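Local coordinates for acyl-CoA dehydrogenase domain protein Tcur3483 (Thermomonospora curvata, PDB 6WY9), which binds the flavin cofactor FAD and probably oxidises CH-CH bonds of acyl thioester substrates, as members of the acyl-CoA dehydrogenase family do, at residues 168-173 with 235-240. Residues are numbered along the deposited sequence; the frame is centred on the assembly and turned at random.
Sequences EFVIDG and GVRVPV
F169 and I171 pair with V238 and V236 as the hydrogen-bonded positions of two antiparallel strands, F169 N reaching V238 O at 2.7 Å and I171 N reaching V236 O at 2.8 Å, while the return bond from V236 N to I171 O is weak. Between them V170 faces R237, on the more open face of the sheet. There R237 turns its guanidinium edge to E168, and NE and NH2 both grip the single oxygen OE2, at 2.8 and 2.9 Å. OE2 lies in the guanidinium plane, although the carboxylate plane is turned 41° from it. A bend at chi3 (60°) in the arginine brings NE round to this oxygen, and NH2 also forms a salt bridge with D165. V170 CG2 lies over one guanidinium face, offset toward its rim, the short branched side chain running alongside the arginine. A glutamine in place of E168 would probably leave R237 without one of its two carboxylate mates, weakening the hold on NE. These strands are the central pair of the four-stranded antiparallel sheet in the middle domain of the acyl-CoA dehydrogenase fold. On the other face, I171 CD1 meets V238 CG2 at 4.0 Å, and I171 and V236, aliphatic as suits a buried interior, both pack on V208 of strand 203-209. V240 CG2 touches the F169 ring at CD2, 3.5 Å away. At the far end, D172 OD1 accepts G235 N from above its carboxylate plane; the positive phi of G235 (66°) by itself favours glycine.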
loop_
_atom_site.group_PDB
_atom_site.type_symbol
_atom_site.label_atom_id
_atom_site.label_comp_id
_atom_site.label_asym_id
_atom_site.label_seq_id
_atom_site.Cartn_x
_atom_site.Cartn_y
_atom_site.Cartn_z
ATOM N N GLU A 168 39.319 28.430 25.023
ATOM C CA GLU A 168 39.312 27.481 23.919
ATOM C C GLU A 168 38.490 26.264 24.311
ATOM O O GLU A 168 38.385 25.920 25.495
ATOM C CB GLU A 168 40.730 27.002 23.547
ATOM C CG GLU A 168 41.625 27.987 22.807
ATOM C CD GLU A 168 42.899 27.313 22.312
ATOM O OE1 GLU A 168 43.385 27.658 21.210
ATOM O OE2 GLU A 168 43.407 26.420 23.028
ATOM N N PHE A 169 37.919 25.601 23.312
ATOM C CA PHE A 169 37.368 24.269 23.491
ATOM C C PHE A 169 38.300 23.266 22.836
ATOM O O PHE A 169 38.883 23.548 21.780
ATOM C CB PHE A 169 35.964 24.155 22.892
ATOM C CG PHE A 169 34.884 24.514 23.848
ATOM C CD1 PHE A 169 34.555 23.655 24.877
ATOM C CD2 PHE A 169 34.198 25.715 23.730
ATOM C CE1 PHE A 169 33.556 23.972 25.770
ATOM C CE2 PHE A 169 33.196 26.042 24.631
ATOM C CZ PHE A 169 32.878 25.165 25.654
ATOM N N VAL A 170 38.450 22.106 23.476
ATOM C CA VAL A 170 39.226 20.988 22.947
ATOM C C VAL A 170 38.225 19.906 22.564
ATOM O O VAL A 170 37.455 19.433 23.413
ATOM C CB VAL A 170 40.261 20.468 23.962
ATOM C CG1 VAL A 170 41.176 19.424 23.320
ATOM C CG2 VAL A 170 41.082 21.607 24.497
ATOM N N ILE A 171 38.226 19.527 21.291
ATOM C CA ILE A 171 37.172 18.701 20.705
ATOM C C ILE A 171 37.755 17.341 20.348
ATOM O O ILE A 171 38.771 17.256 19.644
ATOM C CB ILE A 171 36.549 19.379 19.474
ATOM C CG1 ILE A 171 35.985 20.764 19.812
ATOM C CG2 ILE A 171 35.447 18.511 18.830
ATOM C CD1 ILE A 171 35.553 21.545 18.574
ATOM N N ASP A 172 37.112 16.279 20.840
ATOM C CA ASP A 172 37.528 14.912 20.581
ATOM C C ASP A 172 36.309 14.091 20.228
ATOM O O ASP A 172 35.372 13.995 21.025
ATOM C CB ASP A 172 38.230 14.301 21.795
ATOM C CG ASP A 172 39.573 14.930 22.060
ATOM O OD1 ASP A 172 40.496 14.712 21.242
ATOM O OD2 ASP A 172 39.691 15.657 23.074
ATOM N N GLY A 173 36.331 13.483 19.052
ATOM C CA GLY A 173 35.282 12.557 18.663
ATOM C C GLY A 173 35.356 12.335 17.167
ATOM O O GLY A 173 36.394 12.564 16.543
ATOM N N GLY A 235 41.873 16.262 19.410
ATOM C CA GLY A 235 42.494 17.395 20.072
ATOM C C GLY A 235 42.278 18.706 19.372
ATOM O O GLY A 235 43.019 19.658 19.621
ATOM N N VAL A 236 41.276 18.792 18.494
ATOM C CA VAL A 236 41.049 20.028 17.756
ATOM C C VAL A 236 40.726 21.156 18.724
ATOM O O VAL A 236 39.906 21.002 19.636
ATOM C CB VAL A 236 39.913 19.866 16.740
ATOM C CG1 VAL A 236 39.681 21.189 16.026
ATOM C CG2 VAL A 236 40.229 18.754 15.757
ATOM N N ARG A 237 41.330 22.315 18.496
ATOM C CA ARG A 237 41.194 23.447 19.400
ATOM C C ARG A 237 40.516 24.608 18.686
ATOM O O ARG A 237 40.948 25.014 17.601
ATOM C CB ARG A 237 42.574 23.851 19.944
ATOM C CG ARG A 237 43.385 22.640 20.410
ATOM C CD ARG A 237 44.628 23.029 21.191
ATOM N NE ARG A 237 44.303 23.800 22.388
ATOM C CZ ARG A 237 44.342 23.320 23.625
ATOM N NH1 ARG A 237 44.700 22.062 23.839
ATOM N NH2 ARG A 237 44.028 24.107 24.644
ATOM N N VAL A 238 39.480 25.159 19.310
ATOM C CA VAL A 238 38.683 26.232 18.715
ATOM C C VAL A 238 38.393 27.269 19.794
ATOM O O VAL A 238 38.064 26.892 20.928
ATOM C CB VAL A 238 37.379 25.676 18.103
ATOM C CG1 VAL A 238 36.578 26.769 17.393
ATOM C CG2 VAL A 238 37.692 24.572 17.119
ATOM N N PRO A 239 38.501 28.565 19.507
ATOM C CA PRO A 239 38.162 29.564 20.530
ATOM C C PRO A 239 36.721 29.401 20.985
ATOM O O PRO A 239 35.847 28.978 20.218
ATOM C CB PRO A 239 38.386 30.908 19.816
ATOM C CG PRO A 239 38.482 30.601 18.399
ATOM C CD PRO A 239 38.962 29.190 18.261
ATOM N N VAL A 240 36.483 29.729 22.258
ATOM C CA VAL A 240 35.149 29.618 22.846
ATOM C C VAL A 240 34.138 30.537 22.164
ATOM O O VAL A 240 32.936 30.247 22.188
ATOM C CB VAL A 240 35.204 29.880 24.374
ATOM C CG1 VAL A 240 33.854 30.346 24.912
ATOM C CG2 VAL A 240 35.627 28.616 25.109
#